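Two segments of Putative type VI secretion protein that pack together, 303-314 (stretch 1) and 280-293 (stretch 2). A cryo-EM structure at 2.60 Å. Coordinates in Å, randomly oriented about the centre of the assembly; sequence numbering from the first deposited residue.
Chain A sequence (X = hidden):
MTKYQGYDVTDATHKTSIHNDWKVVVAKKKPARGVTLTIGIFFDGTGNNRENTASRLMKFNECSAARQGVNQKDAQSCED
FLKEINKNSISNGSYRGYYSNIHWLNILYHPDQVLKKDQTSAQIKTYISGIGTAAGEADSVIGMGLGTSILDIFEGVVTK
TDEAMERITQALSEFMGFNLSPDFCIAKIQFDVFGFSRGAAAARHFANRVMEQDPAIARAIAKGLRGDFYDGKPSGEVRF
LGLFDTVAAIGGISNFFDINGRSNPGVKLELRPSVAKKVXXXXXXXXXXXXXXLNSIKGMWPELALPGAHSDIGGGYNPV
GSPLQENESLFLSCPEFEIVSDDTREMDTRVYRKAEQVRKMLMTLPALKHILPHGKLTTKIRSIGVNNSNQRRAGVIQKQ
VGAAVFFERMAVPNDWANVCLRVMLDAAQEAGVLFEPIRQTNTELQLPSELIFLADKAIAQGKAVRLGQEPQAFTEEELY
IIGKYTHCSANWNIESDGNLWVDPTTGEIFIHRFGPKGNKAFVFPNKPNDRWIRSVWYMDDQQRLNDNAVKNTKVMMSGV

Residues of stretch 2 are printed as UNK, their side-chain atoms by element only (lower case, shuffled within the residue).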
ATOM      1  N   GLU A 303     -14.969   9.889   2.184  1.00 48.42           N
ATOM      2  CA  GLU A 303     -13.597  10.014   2.655  1.00 48.42           C
ATOM      3  C   GLU A 303     -13.625  10.482   4.097  1.00 48.42           C
ATOM      4  O   GLU A 303     -14.259  11.494   4.408  1.00 48.42           O
ATOM      5  CB  GLU A 303     -12.802  10.999   1.798  1.00 48.42           C
ATOM      6  CG  GLU A 303     -11.418  11.279   2.335  1.00 48.42           C
ATOM      7  CD  GLU A 303     -10.471  11.771   1.270  1.00 48.42           C
ATOM      8  OE1 GLU A 303     -10.437  11.168   0.184  1.00 48.42           O
ATOM      9  OE2 GLU A 303      -9.756  12.763   1.518  1.00 48.42           O
ATOM     10  N   LEU A 304     -12.944   9.755   4.972  1.00 45.80           N
ATOM     11  CA  LEU A 304     -12.847  10.111   6.378  1.00 45.80           C
ATOM     12  C   LEU A 304     -11.437  10.582   6.686  1.00 45.80           C
ATOM     13  O   LEU A 304     -10.475   9.834   6.506  1.00 45.80           O
ATOM     14  CB  LEU A 304     -13.209   8.927   7.272  1.00 45.80           C
ATOM     15  CG  LEU A 304     -13.158   9.200   8.772  1.00 45.80           C
ATOM     16  CD1 LEU A 304     -14.187  10.229   9.161  1.00 45.80           C
ATOM     17  CD2 LEU A 304     -13.375   7.918   9.537  1.00 45.80           C
ATOM     18  N   ALA A 305     -11.318  11.819   7.153  1.00 45.14           N
ATOM     19  CA  ALA A 305     -10.055  12.330   7.650  1.00 45.14           C
ATOM     20  C   ALA A 305      -9.953  12.001   9.130  1.00 45.14           C
ATOM     21  O   ALA A 305     -10.812  12.401   9.921  1.00 45.14           O
ATOM     22  CB  ALA A 305      -9.949  13.836   7.424  1.00 45.14           C
ATOM     23  N   LEU A 306      -8.906  11.271   9.503  1.00 44.99           N
ATOM     24  CA  LEU A 306      -8.779  10.782  10.861  1.00 44.99           C
ATOM     25  C   LEU A 306      -7.450  11.233  11.446  1.00 44.99           C
ATOM     26  O   LEU A 306      -6.427  11.220  10.751  1.00 44.99           O
ATOM     27  CB  LEU A 306      -8.875   9.252  10.895  1.00 44.99           C
ATOM     28  CG  LEU A 306      -9.769   8.625  11.962  1.00 44.99           C
ATOM     29  CD1 LEU A 306     -11.062   9.396  12.090  1.00 44.99           C
ATOM     30  CD2 LEU A 306     -10.052   7.178  11.613  1.00 44.99           C
ATOM     31  N   PRO A 307      -7.432  11.648  12.711  1.00 44.60           N
ATOM     32  CA  PRO A 307      -6.188  12.133  13.314  1.00 44.60           C
ATOM     33  C   PRO A 307      -5.117  11.054  13.326  1.00 44.60           C
ATOM     34  O   PRO A 307      -5.377   9.901  13.670  1.00 44.60           O
ATOM     35  CB  PRO A 307      -6.621  12.522  14.732  1.00 44.60           C
ATOM     36  CG  PRO A 307      -7.830  11.682  14.969  1.00 44.60           C
ATOM     37  CD  PRO A 307      -8.547  11.751  13.663  1.00 44.60           C
ATOM     38  N   GLY A 308      -3.917  11.436  12.938  1.00 45.14           N
ATOM     39  CA  GLY A 308      -2.802  10.511  12.918  1.00 45.14           C
ATOM     40  C   GLY A 308      -1.893  10.794  11.745  1.00 45.14           C
ATOM     41  O   GLY A 308      -2.179  11.619  10.882  1.00 45.14           O
ATOM     42  N   ALA A 309      -0.782  10.081  11.724  1.00 44.47           N
ATOM     43  CA  ALA A 309       0.184  10.175  10.651  1.00 44.47           C
ATOM     44  C   ALA A 309      -0.170   9.155   9.571  1.00 44.47           C
ATOM     45  O   ALA A 309      -1.255   8.567   9.581  1.00 44.47           O
ATOM     46  CB  ALA A 309       1.597   9.976  11.208  1.00 44.47           C
ATOM     47  N   HIS A 310       0.743   8.942   8.629  1.00 43.66           N
ATOM     48  CA  HIS A 310       0.484   8.044   7.510  1.00 43.66           C
ATOM     49  C   HIS A 310       0.371   6.598   7.982  1.00 43.66           C
ATOM     50  O   HIS A 310      -0.611   5.902   7.686  1.00 43.66           O
ATOM     51  CB  HIS A 310       1.605   8.211   6.489  1.00 43.66           C
ATOM     52  CG  HIS A 310       1.373   7.498   5.202  1.00 43.66           C
ATOM     53  ND1 HIS A 310       0.429   7.906   4.289  1.00 43.66           N
ATOM     54  CD2 HIS A 310       1.992   6.428   4.653  1.00 43.66           C
ATOM     55  CE1 HIS A 310       0.459   7.104   3.243  1.00 43.66           C
ATOM     56  NE2 HIS A 310       1.401   6.200   3.438  1.00 43.66           N
ATOM     57  N   SER A 311       1.358   6.139   8.746  1.00 44.05           N
ATOM     58  CA  SER A 311       1.359   4.796   9.296  1.00 44.05           C
ATOM     59  C   SER A 311       0.600   4.710  10.613  1.00 44.05           C
ATOM     60  O   SER A 311       0.644   3.671  11.276  1.00 44.05           O
ATOM     61  CB  SER A 311       2.796   4.307   9.479  1.00 44.05           C
ATOM     62  OG  SER A 311       3.246   3.604   8.336  1.00 44.05           O
ATOM     63  N   ASP A 312      -0.099   5.775  10.998  1.00 46.10           N
ATOM     64  CA  ASP A 312      -1.081   5.720  12.068  1.00 46.10           C
ATOM     65  C   ASP A 312      -2.482   5.553  11.517  1.00 46.10           C
ATOM     66  O   ASP A 312      -3.422   5.327  12.283  1.00 46.10           O
ATOM     67  CB  ASP A 312      -1.015   6.985  12.929  1.00 46.10           C
ATOM     68  CG  ASP A 312       0.161   6.984  13.864  1.00 46.10           C
ATOM     69  OD1 ASP A 312       0.413   5.934  14.486  1.00 46.10           O
ATOM     70  OD2 ASP A 312       0.832   8.028  13.977  1.00 46.10           O
ATOM     71  N   ILE A 313      -2.631   5.654  10.206  1.00 44.28           N
ATOM     72  CA  ILE A 313      -3.873   5.370   9.514  1.00 44.28           C
ATOM     73  C   ILE A 313      -3.797   4.031   8.803  1.00 44.28           C
ATOM     74  O   ILE A 313      -4.737   3.237   8.853  1.00 44.28           O
ATOM     75  CB  ILE A 313      -4.216   6.504   8.522  1.00 44.28           C
ATOM     76  CG1 ILE A 313      -4.294   7.842   9.252  1.00 44.28           C
ATOM     77  CG2 ILE A 313      -5.501   6.201   7.785  1.00 44.28           C
ATOM     78  CD1 ILE A 313      -5.415   7.955  10.236  1.00 44.28           C
ATOM     79  N   GLY A 314      -2.674   3.751   8.155  1.00 43.57           N
ATOM     80  CA  GLY A 314      -2.522   2.482   7.487  1.00 43.57           C
ATOM     81  C   GLY A 314      -1.727   1.439   8.229  1.00 43.57           C
ATOM     82  O   GLY A 314      -1.532   0.341   7.700  1.00 43.57           O
ATOM     83  N   UNK A 280     -14.450   3.648   0.150  1.00 43.88           N
ATOM     84  CA  UNK A 280     -14.186   4.342   1.401  1.00 43.88           C
ATOM     85  C   UNK A 280     -12.696   4.597   1.532  1.00 43.88           C
ATOM     86  O   UNK A 280     -11.890   3.682   1.345  1.00 43.88           O
ATOM     87  c   UNK A 280     -13.655   3.835   4.866  1.00 43.88           C
ATOM     88  c   UNK A 280     -13.547   4.493   6.065  1.00 43.88           C
ATOM     89  c   UNK A 280     -15.229   6.022   5.375  1.00 43.88           C
ATOM     90  c   UNK A 280     -14.558   4.255   3.908  1.00 43.88           C
ATOM     91  c   UNK A 280     -14.677   3.533   2.601  1.00 43.88           C
ATOM     92  c   UNK A 280     -14.333   5.590   6.318  1.00 43.88           C
ATOM     93  c   UNK A 280     -15.339   5.361   4.176  1.00 43.88           C
ATOM     94  N   UNK A 281     -12.330   5.835   1.842  1.00 44.18           N
ATOM     95  CA  UNK A 281     -10.956   6.180   2.166  1.00 44.18           C
ATOM     96  C   UNK A 281     -10.877   6.793   3.551  1.00 44.18           C
ATOM     97  O   UNK A 281     -11.711   7.620   3.926  1.00 44.18           O
ATOM     98  c   UNK A 281      -8.844   7.217   1.272  1.00 44.18           C
ATOM     99  c   UNK A 281      -8.203   8.076   0.217  1.00 44.18           C
ATOM    100  n   UNK A 281      -7.027   7.674  -0.231  1.00 44.18           N
ATOM    101  o   UNK A 281      -8.748   9.098  -0.183  1.00 44.18           O
ATOM    102  c   UNK A 281     -10.350   7.158   1.166  1.00 44.18           C
ATOM    103  N   UNK A 282      -9.867   6.382   4.304  1.00 43.52           N
ATOM    104  CA  UNK A 282      -9.452   7.080   5.510  1.00 43.52           C
ATOM    105  C   UNK A 282      -8.261   7.947   5.138  1.00 43.52           C
ATOM    106  O   UNK A 282      -7.513   7.615   4.214  1.00 43.52           O
ATOM    107  c   UNK A 282     -10.184   5.021   6.739  1.00 43.52           C
ATOM    108  c   UNK A 282      -9.052   6.843   7.965  1.00 43.52           C
ATOM    109  c   UNK A 282      -9.115   6.105   6.647  1.00 43.52           C
ATOM    110  c   UNK A 282      -9.918   3.987   7.795  1.00 43.52           C
ATOM    111  N   UNK A 283      -8.129   9.092   5.791  1.00 44.76           N
ATOM    112  CA  UNK A 283      -7.092  10.057   5.464  1.00 44.76           C
ATOM    113  C   UNK A 283      -6.383  10.473   6.743  1.00 44.76           C
ATOM    114  O   UNK A 283      -7.018  10.627   7.788  1.00 44.76           O
ATOM    115  o   UNK A 283      -7.880  10.959   3.356  1.00 44.76           O
ATOM    116  c   UNK A 283      -7.704  11.271   4.741  1.00 44.76           C
ATOM    117  c   UNK A 283      -6.830  12.507   4.877  1.00 44.76           C
ATOM    118  N   UNK A 284      -5.067  10.636   6.660  1.00 44.38           N
ATOM    119  CA  UNK A 284      -4.277  11.056   7.808  1.00 44.38           C
ATOM    120  C   UNK A 284      -4.373  12.566   7.971  1.00 44.38           C
ATOM    121  O   UNK A 284      -3.954  13.318   7.087  1.00 44.38           O
ATOM    122  c   UNK A 284      -2.824  10.630   7.632  1.00 44.38           C
ATOM    123  N   UNK A 285      -4.908  13.009   9.104  1.00 45.58           N
ATOM    124  CA  UNK A 285      -5.043  14.433   9.363  1.00 45.58           C
ATOM    125  C   UNK A 285      -3.747  15.070   9.828  1.00 45.58           C
ATOM    126  O   UNK A 285      -3.615  16.294   9.749  1.00 45.58           O
ATOM    127  c   UNK A 285      -7.822  15.293  12.562  1.00 45.58           C
ATOM    128  c   UNK A 285      -7.521  14.798   9.845  1.00 45.58           C
ATOM    129  c   UNK A 285      -6.127  14.686  10.413  1.00 45.58           C
ATOM    130  s   UNK A 285      -8.767  15.294  11.047  1.00 45.58           S
ATOM    131  N   UNK A 286      -2.788  14.275  10.291  1.00 44.79           N
ATOM    132  CA  UNK A 286      -1.528  14.779  10.813  1.00 44.79           C
ATOM    133  C   UNK A 286      -0.361  14.175  10.057  1.00 44.79           C
ATOM    134  O   UNK A 286       0.680  13.849  10.632  1.00 44.79           O
ATOM    135  n   UNK A 286      -3.245  14.129  13.817  1.00 44.79           N
ATOM    136  c   UNK A 286      -1.406  14.510  12.308  1.00 44.79           C
ATOM    137  c   UNK A 286      -2.595  15.017  13.083  1.00 44.79           C
ATOM    138  o   UNK A 286      -2.923  16.197  13.030  1.00 44.79           O
ATOM    139  N   UNK A 287      -0.519  14.019   8.749  1.00 45.09           N
ATOM    140  CA  UNK A 287       0.574  13.654   7.861  1.00 45.09           C
ATOM    141  C   UNK A 287       0.969  14.902   7.091  1.00 45.09           C
ATOM    142  O   UNK A 287       0.127  15.521   6.433  1.00 45.09           O
ATOM    143  c   UNK A 287       1.204  12.218   5.849  1.00 45.09           C
ATOM    144  c   UNK A 287       0.169  12.529   6.912  1.00 45.09           C
ATOM    145  o   UNK A 287       2.518  11.184   7.542  1.00 45.09           O
ATOM    146  c   UNK A 287       2.518  11.743   6.428  1.00 45.09           C
ATOM    147  o   UNK A 287       3.559  11.928   5.770  1.00 45.09           O
ATOM    148  N   UNK A 288       2.244  15.272   7.180  1.00 45.01           N
ATOM    149  CA  UNK A 288       2.694  16.565   6.696  1.00 45.01           C
ATOM    150  C   UNK A 288       3.942  16.483   5.834  1.00 45.01           C
ATOM    151  O   UNK A 288       4.451  17.527   5.420  1.00 45.01           O
ATOM    152  c   UNK A 288      -0.520  18.364   9.052  1.00 45.01           C
ATOM    153  c   UNK A 288       0.710  17.539  10.916  1.00 45.01           C
ATOM    154  c   UNK A 288       1.765  17.699   8.766  1.00 45.01           C
ATOM    155  c   UNK A 288       1.807  17.368  10.109  1.00 45.01           C
ATOM    156  o   UNK A 288      -1.554  18.213  11.178  1.00 45.01           O
ATOM    157  c   UNK A 288       0.580  18.188   8.251  1.00 45.01           C
ATOM    158  c   UNK A 288       2.967  17.497   7.882  1.00 45.01           C
ATOM    159  c   UNK A 288      -0.451  18.036  10.381  1.00 45.01           C
ATOM    160  N   UNK A 289       4.449  15.289   5.556  1.00 44.54           N
ATOM    161  CA  UNK A 289       5.698  15.140   4.836  1.00 44.54           C
ATOM    162  C   UNK A 289       5.552  15.609   3.393  1.00 44.54           C
ATOM    163  O   UNK A 289       4.465  15.607   2.811  1.00 44.54           O
ATOM    164  n   UNK A 289       6.182  10.997   6.230  1.00 44.54           N
ATOM    165  c   UNK A 289       6.267   9.696   6.465  1.00 44.54           C
ATOM    166  n   UNK A 289       5.168   8.966   6.575  1.00 44.54           N
ATOM    167  c   UNK A 289       7.333  11.878   6.094  1.00 44.54           C
ATOM    168  c   UNK A 289       6.153  13.684   4.874  1.00 44.54           C
ATOM    169  n   UNK A 289       7.454   9.125   6.592  1.00 44.54           N
ATOM    170  c   UNK A 289       6.916  13.323   6.123  1.00 44.54           C
ATOM    171  N   UNK A 290       6.679  16.016   2.815  1.00 47.97           N
ATOM    172  CA  UNK A 290       6.679  16.468   1.431  1.00 47.97           C
ATOM    173  C   UNK A 290       6.585  15.291   0.470  1.00 47.97           C
ATOM    174  O   UNK A 290       5.873  15.361  -0.536  1.00 47.97           O
ATOM    175  o   UNK A 290       8.649  18.726  -4.268  1.00 47.97           O
ATOM    176  c   UNK A 290       8.128  17.677  -0.294  1.00 47.97           C
ATOM    177  c   UNK A 290       8.968  17.179  -2.489  1.00 47.97           C
ATOM    178  c   UNK A 290       8.477  18.376  -2.949  1.00 47.97           C
ATOM    179  c   UNK A 290       8.798  16.838  -1.172  1.00 47.97           C
ATOM    180  c   UNK A 290       7.938  17.295   1.154  1.00 47.97           C
ATOM    181  c   UNK A 290       7.814  19.230  -2.101  1.00 47.97           C
ATOM    182  c   UNK A 290       7.645  18.878  -0.782  1.00 47.97           C
ATOM    183  N   UNK A 291       7.285  14.203   0.772  1.00 47.33           N
ATOM    184  CA  UNK A 291       7.283  13.020  -0.075  1.00 47.33           C
ATOM    185  C   UNK A 291       6.022  12.187   0.081  1.00 47.33           C
ATOM    186  O   UNK A 291       5.869  11.188  -0.626  1.00 47.33           O
ATOM    187  c   UNK A 291       9.742  12.625  -0.487  1.00 47.33           C
ATOM    188  c   UNK A 291       8.504  12.155   0.233  1.00 47.33           C
ATOM    189  n   UNK A 291      10.900  12.357   0.095  1.00 47.33           N
ATOM    190  o   UNK A 291       9.662  13.231  -1.551  1.00 47.33           O
ATOM    191  N   UNK A 292       5.119  12.572   0.980  1.00 44.12           N
ATOM    192  CA  UNK A 292       3.872  11.849   1.212  1.00 44.12           C
ATOM    193  C   UNK A 292       2.744  12.846   1.018  1.00 44.12           C
ATOM    194  O   UNK A 292       2.255  13.454   1.970  1.00 44.12           O
ATOM    195  c   UNK A 292       6.186  10.409   2.942  1.00 44.12           C
ATOM    196  c   UNK A 292       3.846  11.223   2.595  1.00 44.12           C
ATOM    197  c   UNK A 292       6.687   8.092   3.123  1.00 44.12           C
ATOM    198  c   UNK A 292       7.104   9.401   3.110  1.00 44.12           C
ATOM    199  c   UNK A 292       5.356   7.794   2.963  1.00 44.12           C
ATOM    200  c   UNK A 292       4.843  10.123   2.778  1.00 44.12           C
ATOM    201  c   UNK A 292       4.440   8.805   2.792  1.00 44.12           C
ATOM    202  N   UNK A 293       2.326  13.004  -0.229  1.00 45.71           N
ATOM    203  CA  UNK A 293       1.220  13.876  -0.579  1.00 45.71           C
ATOM    204  C   UNK A 293      -0.006  13.028  -0.881  1.00 45.71           C
ATOM    205  O   UNK A 293       0.100  11.953  -1.476  1.00 45.71           O
ATOM    206  o   UNK A 293       1.873  13.976  -2.917  1.00 45.71           O
ATOM    207  c   UNK A 293       1.577  14.757  -1.777  1.00 45.71           C
TER

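Position 280 has seven side-chain carbons, one leading into a six-membered ring without oxygen. The ring lies against Leu-304. This is Phe-280; its CZ is 3.6 Å from Leu-304 CB.

Position 281 carries three carbons in a row, the third bearing one oxygen and one nitrogen. Its backbone O accepts a hydrogen bond from Leu-304 N at 2.7 Å. The end group lies beside the Glu-303 carboxylate. This is Gln-281.

Position 282 has four carbons, forked at the first, with one arm two carbons long. Leu-306 CD2 and Ile-313 CG2 pack on the one-carbon arm. It is Ile-282, and its CG2 is 3.6 Å from Ile-313 CG2.

Position 283 has one carbon carrying an oxygen and a carbon. The oxygen is near the Glu-303 carboxylate. This is Thr-283; its OG1 gives a weak hydrogen bond to Glu-303 OE2 at 3.2 Å.

Position 284 has a single side-chain carbon. That CB sits 3.2 Å from Ala-309 O and 3.5 Å from Ile-313 CG1. The residue is Ala-284.

Position 285 is an unbranched run of two carbons, a sulfur and a carbon. It lies along Ala-305 and Pro-307. This is Met-285, whose CE is 3.7 Å from Pro-307 CB.

Position 286 has two carbons, the second with one oxygen and one nitrogen. It lies beside Pro-307 and Gly-308. The short amide is Asn-286.

Position 287 has three carbons, the third with two oxygens. The carboxylate reaches the start of His-310. This is Glu-287, and His-310 N donates weakly to its OE1 at 3.1 Å.

Position 288 has one carbon, then a ring of six carbons bearing one oxygen, and does not touch stretch 1: Tyr-288.

Position 289 has three carbons, a nitrogen, then a carbon with two nitrogens, close to His-310 CB. It is Arg-289, salt-bridged through NE to Glu-287 OE2 at 2.8 Å.

Position 290 has one carbon, then a six-carbon ring bearing one oxygen, without contact: Tyr-290. Position 291 has two carbons ending in oxygen and nitrogen, without contact: Asn-291. Position 292 has a plain six-carbon ring after one carbon, its edge toward the His-310 ring face: Phe-292. Position 293 has one carbon with one oxygen, without contact: Ser-293.

The contact begins as two parallel strands. Thr-283 N donates to Leu-304 O at 2.6 Å, and Leu-306 N to Thr-283 O at 2.6 Å. At the end of the strand pair, Met-285 N donates to Leu-306 O at 2.9 Å; past it, Asn-286 N donates to Gly-308 O at 2.8 Å. Apolar side chains fill one face around Ile-282, while Glu-303 meets polar groups on the other. Farther along, Glu-287, held by Arg-289, and Phe-292 keep the loops together at His-310.

Stretch 2 (280-293) FQITAMNEYRYNFS
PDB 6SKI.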